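Local coordinates for cell wall surface anchor family protein (Streptococcus agalactiae serogroup V, PDB 3TW0) that probably mediates adhesion to host cells as the tip pilin of the group B streptococcal pilus, through a metal-binding von Willebrand factor type A domain, at residues N280-F285 with K290-T295; I182-Y187 with A294-K299; V13-D18 with E42-K47. The protein carries 2 engineered substitutions. All blocks are in the same frame, centred on the assembly; numbering follows the deposited sequence.

Contact 1: residues N280-F285 with K290-T295; sequences NWVYPF and KKVSAT
Pro284 and Ser293 supply the polar link between two loop segments separated by four intervening residues. Ser293 N donates to Pro284 O at 2.9 Å, with 154° at the hydrogen and the donor tilted from the carbonyl plane. Beside this bond the backbones form a single beta bridge at Phe285 and Val292, and a CA-H...O contact from Phe285 CA to Lys291 O, at 3.2 Å, is added to it. Beyond the bridge, Ser293 OG accepts from Thr295 N at 3.1 Å, an ST turn, and also bonds to the backbone of Lys296.

Across the segments the other contacts are between carbons. Lys290 folds at chi2 (-69°), which lays its CD 3.7 Å from Trp281 CZ3, at the indole edge, and 3.9 Å from Phe285 CE1; its NZ hydrogen-bonds outside the segments, to Pro287 O. Within their shared segment, Trp281 CE3 sits over one face of Phe285, offset toward its rim. Val282 CG1 meets Val292 CG2 at 4.1 Å, while the Pro284 ring, preceded by a cis peptide bond, rests its CG against Ser293 CB.

With one hydrogen bond and mostly carbon surfaces, the two loop segments are probably held as much by aliphatic and aromatic packing as by backbone pairing.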
loop_
_atom_site.group_PDB
_atom_site.type_symbol
_atom_site.label_atom_id
_atom_site.label_comp_id
_atom_site.label_asym_id
_atom_site.label_seq_id
_atom_site.Cartn_x
_atom_site.Cartn_y
_atom_site.Cartn_z
ATOM N N ASN A 280 8.260 -3.996 10.007
ATOM C CA ASN A 280 8.211 -5.127 9.073
ATOM C C ASN A 280 7.926 -6.497 9.685
ATOM O O ASN A 280 7.869 -7.487 8.950
ATOM C CB ASN A 280 9.497 -5.198 8.237
ATOM C CG ASN A 280 9.492 -4.201 7.092
ATOM O OD1 ASN A 280 8.486 -4.072 6.371
ATOM N ND2 ASN A 280 10.611 -3.489 6.911
ATOM N N TRP A 281 7.763 -6.553 11.007
ATOM C CA TRP A 281 7.656 -7.793 11.770
ATOM C C TRP A 281 6.233 -8.324 11.791
ATOM O O TRP A 281 5.270 -7.562 11.732
ATOM C CB TRP A 281 8.021 -7.542 13.243
ATOM C CG TRP A 281 9.468 -7.193 13.534
ATOM C CD1 TRP A 281 10.479 -6.982 12.620
ATOM C CD2 TRP A 281 10.047 -6.945 14.827
ATOM N NE1 TRP A 281 11.653 -6.675 13.269
ATOM C CE2 TRP A 281 11.418 -6.629 14.622
ATOM C CE3 TRP A 281 9.550 -6.984 16.142
ATOM C CZ2 TRP A 281 12.290 -6.358 15.677
ATOM C CZ3 TRP A 281 10.419 -6.696 17.192
ATOM C CH2 TRP A 281 11.788 -6.404 16.954
ATOM N N VAL A 282 6.088 -9.627 11.956
ATOM C CA VAL A 282 4.762 -10.161 12.323
ATOM C C VAL A 282 4.354 -9.442 13.605
ATOM O O VAL A 282 5.195 -9.182 14.469
ATOM C CB VAL A 282 4.806 -11.695 12.494
ATOM C CG1 VAL A 282 3.506 -12.222 13.098
ATOM C CG2 VAL A 282 5.037 -12.337 11.159
ATOM N N TYR A 283 3.088 -9.050 13.698
ATOM C CA TYR A 283 2.618 -8.386 14.896
ATOM C C TYR A 283 1.172 -8.844 15.182
ATOM O O TYR A 283 0.527 -9.452 14.331
ATOM C CB TYR A 283 2.717 -6.845 14.763
ATOM C CG TYR A 283 1.572 -6.257 13.956
ATOM C CD1 TYR A 283 1.589 -6.304 12.563
ATOM C CD2 TYR A 283 0.470 -5.691 14.587
ATOM C CE1 TYR A 283 0.541 -5.780 11.813
ATOM C CE2 TYR A 283 -0.610 -5.172 13.843
ATOM C CZ TYR A 283 -0.561 -5.226 12.466
ATOM O OH TYR A 283 -1.587 -4.718 11.741
ATOM N N PRO A 284 0.660 -8.545 16.371
ATOM C CA PRO A 284 1.255 -7.752 17.455
ATOM C C PRO A 284 2.377 -8.485 18.194
ATOM O O PRO A 284 2.496 -9.706 18.095
ATOM C CB PRO A 284 0.073 -7.509 18.391
ATOM C CG PRO A 284 -0.800 -8.738 18.171
ATOM C CD PRO A 284 -0.610 -9.195 16.783
ATOM N N PHE A 285 3.211 -7.699 18.878
ATOM C CA PHE A 285 4.247 -8.176 19.786
ATOM C C PHE A 285 4.307 -7.198 20.988
ATOM O O PHE A 285 3.997 -6.003 20.835
ATOM C CB PHE A 285 5.609 -8.243 19.063
ATOM C CG PHE A 285 6.046 -6.929 18.438
ATOM C CD1 PHE A 285 6.662 -5.942 19.201
ATOM C CD2 PHE A 285 5.830 -6.680 17.084
ATOM C CE1 PHE A 285 7.037 -4.721 18.631
ATOM C CE2 PHE A 285 6.234 -5.471 16.503
ATOM C CZ PHE A 285 6.848 -4.490 17.276
ATOM N N LYS A 290 9.133 -7.636 23.484
ATOM C CA LYS A 290 9.172 -8.053 22.058
ATOM C C LYS A 290 8.669 -9.477 21.744
ATOM O O LYS A 290 8.820 -9.941 20.623
ATOM C CB LYS A 290 10.564 -7.812 21.442
ATOM C CG LYS A 290 11.089 -6.383 21.543
ATOM C CD LYS A 290 10.277 -5.411 20.634
ATOM C CE LYS A 290 11.014 -4.081 20.360
ATOM N NZ LYS A 290 11.138 -3.276 21.601
ATOM N N LYS A 291 8.087 -10.157 22.734
ATOM C CA LYS A 291 7.420 -11.453 22.556
ATOM C C LYS A 291 6.323 -11.304 21.512
ATOM O O LYS A 291 5.420 -10.498 21.702
ATOM C CB LYS A 291 6.766 -11.917 23.888
ATOM C CG LYS A 291 7.751 -12.292 25.020
ATOM C CD LYS A 291 7.312 -11.787 26.446
ATOM C CE LYS A 291 6.313 -12.711 27.173
ATOM N NZ LYS A 291 6.891 -14.067 27.496
ATOM N N VAL A 292 6.408 -12.044 20.406
ATOM C CA VAL A 292 5.325 -12.024 19.422
ATOM C C VAL A 292 4.051 -12.644 20.026
ATOM O O VAL A 292 4.127 -13.459 20.953
ATOM C CB VAL A 292 5.710 -12.721 18.069
ATOM C CG1 VAL A 292 5.816 -14.253 18.195
ATOM C CG2 VAL A 292 4.703 -12.362 17.002
ATOM N N SER A 293 2.901 -12.236 19.499
ATOM C CA SER A 293 1.613 -12.788 19.886
ATOM C C SER A 293 1.597 -14.318 19.800
ATOM O O SER A 293 2.076 -14.902 18.823
ATOM C CB SER A 293 0.526 -12.221 18.962
ATOM O OG SER A 293 -0.674 -12.979 19.078
ATOM N N ALA A 294 1.055 -14.962 20.822
ATOM C CA ALA A 294 0.902 -16.418 20.827
ATOM C C ALA A 294 -0.502 -16.804 20.361
ATOM O O ALA A 294 -0.875 -18.003 20.350
ATOM C CB ALA A 294 1.163 -16.965 22.236
ATOM N N THR A 295 -1.309 -15.815 20.007
ATOM C CA THR A 295 -2.597 -16.149 19.380
ATOM C C THR A 295 -2.720 -15.526 17.983
ATOM O O THR A 295 -2.103 -16.001 17.057
ATOM C CB THR A 295 -3.822 -15.828 20.284
ATOM O OG1 THR A 295 -3.887 -14.420 20.534
ATOM C CG2 THR A 295 -3.767 -16.587 21.609
#

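Contact 2: residues I182-Y187 with A294-K299; sequences INFNPY and ATKQIK
Ile182 brings its terminal CD1 against CD1 of Ile298, the two methyls 3.5 Å apart, tighter than usual van der Waals contact between carbons. The side chains cross at a slant, and the same methyl of Ile182 also lies 3.9 Å from Ile298 CG1. In Ile182 the CG1 branch stands opposite the carbonyl carbon (chi1 -66°) and continues extended through chi2, which carries CD1 across to the other segment. Ile298 bends instead at chi2 (-64°).

Phe184 reaches the same isoleucine from another direction. Its CE2 is 4.1 Å from Ile298 CG1, which lies at the ring edge and near the ring plane, while its CZ is 4.1 Å from Lys296 CG. One face of this ring is occupied from within its own segment, by Ile182 CG2 at 3.5 Å above the plane and offset toward the rim. Ile182 is thus used twice: its long branch crosses to Ile298, and its short branch packs on Phe184.

Lys296 lends only the root of its chain to this apolar patch. The bend at chi2 leads the rest away, and its ammonium forms a salt bridge with Glu303 and a cation-pi contact with Phe196. The ring of Tyr192 meets Phe184 nearly at right angles, and Leu307 touches Ile182.

No hydrogen bond joins the two segments, and Ile182 CA and Ile298 CA, the nearest such pair, are 8.8 Å apart, so side chains alone span the gap. This is loop-on-loop packing by apolar side chains, away from the metal site: the loop leading from strand 165-172 to helix 192-201 is joined to the one preceding helix 302-312, with both helices adding residues to the buried cluster.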
loop_
_atom_site.group_PDB
_atom_site.type_symbol
_atom_site.label_atom_id
_atom_site.label_comp_id
_atom_site.label_asym_id
_atom_site.label_seq_id
_atom_site.Cartn_x
_atom_site.Cartn_y
_atom_site.Cartn_z
ATOM N N ILE A 182 -3.364 -2.531 12.969
ATOM C CA ILE A 182 -4.530 -2.868 13.788
ATOM C C ILE A 182 -4.188 -2.535 15.246
ATOM O O ILE A 182 -3.114 -2.903 15.741
ATOM C CB ILE A 182 -4.909 -4.343 13.617
ATOM C CG1 ILE A 182 -5.391 -4.591 12.186
ATOM C CG2 ILE A 182 -5.998 -4.751 14.637
ATOM C CD1 ILE A 182 -5.477 -6.095 11.748
ATOM N N ASN A 183 -5.065 -1.790 15.921
ATOM C CA ASN A 183 -4.743 -1.295 17.275
ATOM C C ASN A 183 -4.922 -2.301 18.401
ATOM O O ASN A 183 -5.731 -2.087 19.296
ATOM C CB ASN A 183 -5.524 0.001 17.594
ATOM C CG ASN A 183 -4.889 0.826 18.722
ATOM O OD1 ASN A 183 -3.746 0.585 19.148
ATOM N ND2 ASN A 183 -5.628 1.816 19.197
ATOM N N PHE A 184 -4.140 -3.369 18.381
ATOM C CA PHE A 184 -4.074 -4.293 19.499
ATOM C C PHE A 184 -3.590 -3.631 20.811
ATOM O O PHE A 184 -2.778 -2.664 20.811
ATOM C CB PHE A 184 -3.159 -5.472 19.169
ATOM C CG PHE A 184 -3.674 -6.369 18.080
ATOM C CD1 PHE A 184 -4.672 -7.309 18.339
ATOM C CD2 PHE A 184 -3.149 -6.283 16.788
ATOM C CE1 PHE A 184 -5.156 -8.164 17.321
ATOM C CE2 PHE A 184 -3.605 -7.131 15.782
ATOM C CZ PHE A 184 -4.633 -8.077 16.054
ATOM N N ASN A 185 -4.078 -4.150 21.932
ATOM C CA ASN A 185 -3.748 -3.573 23.216
ATOM C C ASN A 185 -2.851 -4.534 23.998
ATOM O O ASN A 185 -3.302 -5.591 24.445
ATOM C CB ASN A 185 -5.022 -3.208 23.984
ATOM C CG ASN A 185 -4.723 -2.515 25.309
ATOM O OD1 ASN A 185 -3.599 -2.584 25.827
ATOM N ND2 ASN A 185 -5.735 -1.865 25.875
ATOM N N PRO A 186 -1.553 -4.191 24.129
ATOM C CA PRO A 186 -0.616 -5.126 24.707
ATOM C C PRO A 186 -0.705 -5.155 26.226
ATOM O O PRO A 186 -0.035 -5.963 26.863
ATOM C CB PRO A 186 0.737 -4.556 24.277
ATOM C CG PRO A 186 0.548 -3.142 24.171
ATOM C CD PRO A 186 -0.888 -2.934 23.722
ATOM N N TYR A 187 -1.540 -4.288 26.800
ATOM C CA TYR A 187 -1.469 -4.026 28.225
ATOM C C TYR A 187 -2.638 -4.602 28.984
ATOM O O TYR A 187 -2.783 -4.359 30.159
ATOM C CB TYR A 187 -1.341 -2.521 28.464
ATOM C CG TYR A 187 -0.031 -1.969 27.907
ATOM C CD1 TYR A 187 1.149 -2.714 28.002
ATOM C CD2 TYR A 187 0.023 -0.717 27.290
ATOM C CE1 TYR A 187 2.361 -2.233 27.499
ATOM C CE2 TYR A 187 1.225 -0.215 26.789
ATOM C CZ TYR A 187 2.390 -0.983 26.900
ATOM O OH TYR A 187 3.585 -0.511 26.412
ATOM N N ALA A 294 1.055 -14.962 20.822
ATOM C CA ALA A 294 0.902 -16.418 20.827
ATOM C C ALA A 294 -0.502 -16.804 20.361
ATOM O O ALA A 294 -0.875 -18.003 20.350
ATOM C CB ALA A 294 1.163 -16.965 22.236
ATOM N N THR A 295 -1.309 -15.815 20.007
ATOM C CA THR A 295 -2.597 -16.149 19.380
ATOM C C THR A 295 -2.720 -15.526 17.983
ATOM O O THR A 295 -2.103 -16.001 17.057
ATOM C CB THR A 295 -3.822 -15.828 20.284
ATOM O OG1 THR A 295 -3.887 -14.420 20.534
ATOM C CG2 THR A 295 -3.767 -16.587 21.609
ATOM N N LYS A 296 -3.533 -14.483 17.833
ATOM C CA LYS A 296 -3.748 -13.898 16.518
ATOM C C LYS A 296 -2.436 -13.280 16.049
ATOM O O LYS A 296 -1.781 -12.574 16.844
ATOM C CB LYS A 296 -4.809 -12.785 16.602
ATOM C CG LYS A 296 -5.124 -12.081 15.251
ATOM C CD LYS A 296 -5.782 -13.062 14.254
ATOM C CE LYS A 296 -5.603 -12.606 12.836
ATOM N NZ LYS A 296 -6.327 -13.408 11.798
ATOM N N GLN A 297 -2.095 -13.510 14.771
ATOM C CA GLN A 297 -0.914 -12.899 14.128
ATOM C C GLN A 297 -1.241 -12.342 12.753
ATOM O O GLN A 297 -1.817 -13.052 11.892
ATOM C CB GLN A 297 0.249 -13.888 14.002
ATOM C CG GLN A 297 0.943 -14.294 15.324
ATOM C CD GLN A 297 2.015 -15.362 15.115
ATOM O OE1 GLN A 297 2.829 -15.636 16.001
ATOM N NE2 GLN A 297 2.020 -15.968 13.948
ATOM N N ILE A 298 -0.886 -11.077 12.541
ATOM C CA ILE A 298 -1.011 -10.460 11.211
ATOM C C ILE A 298 0.301 -10.765 10.487
ATOM O O ILE A 298 1.363 -10.482 11.020
ATOM C CB ILE A 298 -1.277 -8.939 11.328
ATOM C CG1 ILE A 298 -2.527 -8.663 12.191
ATOM C CG2 ILE A 298 -1.331 -8.246 9.966
ATOM C CD1 ILE A 298 -3.848 -9.183 11.617
ATOM N N LYS A 299 0.235 -11.374 9.301
ATOM C CA LYS A 299 1.450 -11.845 8.605
ATOM C C LYS A 299 1.607 -11.306 7.188
ATOM O O LYS A 299 2.646 -11.525 6.544
ATOM C CB LYS A 299 1.477 -13.378 8.578
ATOM C CG LYS A 299 1.437 -14.041 9.966
ATOM C CD LYS A 299 1.028 -15.521 9.884
ATOM C CE LYS A 299 1.669 -16.302 11.004
ATOM N NZ LYS A 299 0.720 -17.266 11.689
#

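Contact 3: residues V13-D18 with E42-K47; sequences VVVLLD and EKLIDK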
loop_
_atom_site.group_PDB
_atom_site.type_symbol
_atom_site.label_atom_id
_atom_site.label_comp_id
_atom_site.label_asym_id
_atom_site.label_seq_id
_atom_site.Cartn_x
_atom_site.Cartn_y
_atom_site.Cartn_z
ATOM N N VAL A 13 -17.373 8.240 -10.475
ATOM C CA VAL A 13 -16.341 7.226 -10.453
ATOM C C VAL A 13 -15.014 7.762 -9.911
ATOM O O VAL A 13 -14.500 8.791 -10.396
ATOM C CB VAL A 13 -16.061 6.728 -11.856
ATOM C CG1 VAL A 13 -15.133 5.483 -11.826
ATOM C CG2 VAL A 13 -17.354 6.429 -12.586
ATOM N N VAL A 14 -14.438 7.054 -8.939
ATOM C CA VAL A 14 -13.057 7.326 -8.556
ATOM C C VAL A 14 -12.157 6.243 -9.148
ATOM O O VAL A 14 -12.332 5.046 -8.858
ATOM C CB VAL A 14 -12.874 7.433 -7.026
ATOM C CG1 VAL A 14 -11.438 7.807 -6.684
ATOM C CG2 VAL A 14 -13.797 8.455 -6.451
ATOM N N VAL A 15 -11.188 6.664 -9.972
ATOM C CA VAL A 15 -10.136 5.748 -10.418
ATOM C C VAL A 15 -8.991 5.669 -9.367
ATOM O O VAL A 15 -8.459 6.705 -8.897
ATOM C CB VAL A 15 -9.594 6.077 -11.848
ATOM C CG1 VAL A 15 -8.460 5.127 -12.212
ATOM C CG2 VAL A 15 -10.704 5.947 -12.901
ATOM N N LEU A 16 -8.658 4.444 -8.969
ATOM C CA LEU A 16 -7.518 4.198 -8.122
ATOM C C LEU A 16 -6.428 3.622 -8.990
ATOM O O LEU A 16 -6.607 2.541 -9.560
ATOM C CB LEU A 16 -7.843 3.185 -7.017
ATOM C CG LEU A 16 -8.394 3.658 -5.688
ATOM C CD1 LEU A 16 -8.399 2.524 -4.673
ATOM C CD2 LEU A 16 -7.598 4.855 -5.166
ATOM N N LEU A 17 -5.320 4.348 -9.122
ATOM C CA LEU A 17 -4.194 3.903 -9.952
ATOM C C LEU A 17 -2.943 3.634 -9.119
ATOM O O LEU A 17 -2.401 4.543 -8.520
ATOM C CB LEU A 17 -3.900 4.924 -11.085
ATOM C CG LEU A 17 -2.712 4.689 -12.025
ATOM C CD1 LEU A 17 -2.806 3.349 -12.733
ATOM C CD2 LEU A 17 -2.518 5.851 -13.024
ATOM N N ASP A 18 -2.510 2.375 -9.110
ATOM C CA ASP A 18 -1.296 1.887 -8.455
ATOM C C ASP A 18 -0.081 2.370 -9.289
ATOM O O ASP A 18 0.037 2.062 -10.477
ATOM C CB ASP A 18 -1.411 0.345 -8.409
ATOM C CG ASP A 18 -0.218 -0.358 -7.738
ATOM O OD1 ASP A 18 0.863 0.253 -7.550
ATOM O OD2 ASP A 18 -0.351 -1.570 -7.437
ATOM N N GLU A 42 -7.081 5.729 -19.095
ATOM C CA GLU A 42 -7.520 6.567 -20.227
ATOM C C GLU A 42 -8.824 6.062 -20.848
ATOM O O GLU A 42 -9.738 6.853 -21.137
ATOM C CB GLU A 42 -6.442 6.601 -21.309
ATOM C CG GLU A 42 -5.422 7.708 -21.116
ATOM C CD GLU A 42 -4.185 7.558 -21.983
ATOM O OE1 GLU A 42 -4.027 6.540 -22.696
ATOM O OE2 GLU A 42 -3.336 8.471 -21.937
ATOM N N LYS A 43 -8.906 4.749 -21.055
ATOM C CA LYS A 43 -10.084 4.138 -21.698
ATOM C C LYS A 43 -11.289 4.228 -20.783
ATOM O O LYS A 43 -12.410 4.467 -21.231
ATOM C CB LYS A 43 -9.829 2.671 -22.071
ATOM C CG LYS A 43 -9.532 2.402 -23.552
ATOM C CD LYS A 43 -8.056 2.017 -23.819
ATOM C CE LYS A 43 -7.706 0.596 -23.325
ATOM N NZ LYS A 43 -8.787 -0.392 -23.586
ATOM N N LEU A 44 -11.062 4.058 -19.488
ATOM C CA LEU A 44 -12.177 4.125 -18.549
ATOM C C LEU A 44 -12.738 5.553 -18.459
ATOM O O LEU A 44 -13.949 5.770 -18.583
ATOM C CB LEU A 44 -11.795 3.540 -17.195
ATOM C CG LEU A 44 -12.972 3.598 -16.238
ATOM C CD1 LEU A 44 -14.007 2.498 -16.476
ATOM C CD2 LEU A 44 -12.444 3.521 -14.890
ATOM N N ILE A 45 -11.849 6.524 -18.294
ATOM C CA ILE A 45 -12.246 7.916 -18.268
ATOM C C ILE A 45 -13.076 8.265 -19.511
ATOM O O ILE A 45 -14.174 8.805 -19.370
ATOM C CB ILE A 45 -11.020 8.883 -18.131
ATOM C CG1 ILE A 45 -10.215 8.622 -16.831
ATOM C CG2 ILE A 45 -11.477 10.336 -18.204
ATOM C CD1 ILE A 45 -10.937 8.941 -15.501
ATOM N N ASP A 46 -12.572 7.948 -20.705
ATOM C CA ASP A 46 -13.296 8.289 -21.946
ATOM C C ASP A 46 -14.666 7.626 -21.947
ATOM O O ASP A 46 -15.660 8.250 -22.333
ATOM C CB ASP A 46 -12.530 7.876 -23.207
ATOM C CG ASP A 46 -11.271 8.691 -23.426
ATOM O OD1 ASP A 46 -11.162 9.817 -22.875
ATOM O OD2 ASP A 46 -10.374 8.196 -24.147
ATOM N N LYS A 47 -14.716 6.372 -21.503
ATOM C CA LYS A 47 -15.982 5.644 -21.492
ATOM C C LYS A 47 -16.983 6.304 -20.545
ATOM O O LYS A 47 -18.091 6.635 -20.967
ATOM C CB LYS A 47 -15.804 4.148 -21.194
ATOM C CG LYS A 47 -17.116 3.358 -21.448
ATOM C CD LYS A 47 -17.096 1.917 -20.930
ATOM C CE LYS A 47 -16.855 0.928 -22.071
ATOM N NZ LYS A 47 -17.585 -0.362 -21.867
#
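Val15 meets Leu44 and Ile45 through one of its two methyls. Its CB leaves the strand on the side facing helix 33-48 and divides there. The CG2 branch does the touching: it lies 3.6 Å from Leu44 CD2 and 4.0 Å from Ile45 CD1, so a single methyl is shared by two successive residues of the helix.

The two partners present themselves differently. Leu44 leaves the helix toward the strand, with its CG opposite the backbone N (chi1 -179°); it and Val15 run antiparallel past one another, their outer methyls side by side. Ile45 starts from the flank of the helix; its CG1 branch bends at chi2 (-67°) and brings CD1 back to the valine, crossing it obliquely.

This is the helix-on-sheet packing of a von Willebrand factor type A domain, an alpha/beta fold in which helices flank a mainly parallel sheet. Strand 11-18 lies inside that sheet, between strands 55-61 and 165-172. The alternation of the strand divides its residues between two helical layers: Val13, Val15 and Leu17 touch helix 33-48, whereas Val14 and Leu16 touch helix 145-159.

Phe169 of strand 165-172 also packs on Leu44, and Val41, one turn back along the helix, adds to the cover of Val15. Val15 CA and Ile45 CA, the nearest such pair across the contact, are 8.4 Å apart, a gap filled by buried hydrocarbon without any hydrogen bond between the segments. At the end of this strand Asp18 opens the DxSxS signature of the metal-ion-dependent adhesion site (MIDAS). It ligates magnesium in a crystal structure of this protein but does not bind the ion directly here; its OD1 bonds to Ser20 OG and its OD2 to Thr172 OG1.

Contacts 1 and 2 form one continuous patch, their centres about 7 Å apart. They share Ala294 and Thr295, and Tyr283 of the first ties directly into the second: Tyr283 O lies 2.8 Å from Ile298 N and Tyr283 OH 3.1 Å from Ile182 N, both probable hydrogen bonds. Contact 3 stands apart, on the opposite side of the chain's centre: its centre is about 39 Å from that of contact 1 and 37 Å from that of contact 2, and the nearest atoms are about 16 Å and 17 Å away. None of the three sits at the magnesium site of Ser20, Ser22 and Thr143; strand 11-18 of contact 3 leads into it in sequence, at Asp18.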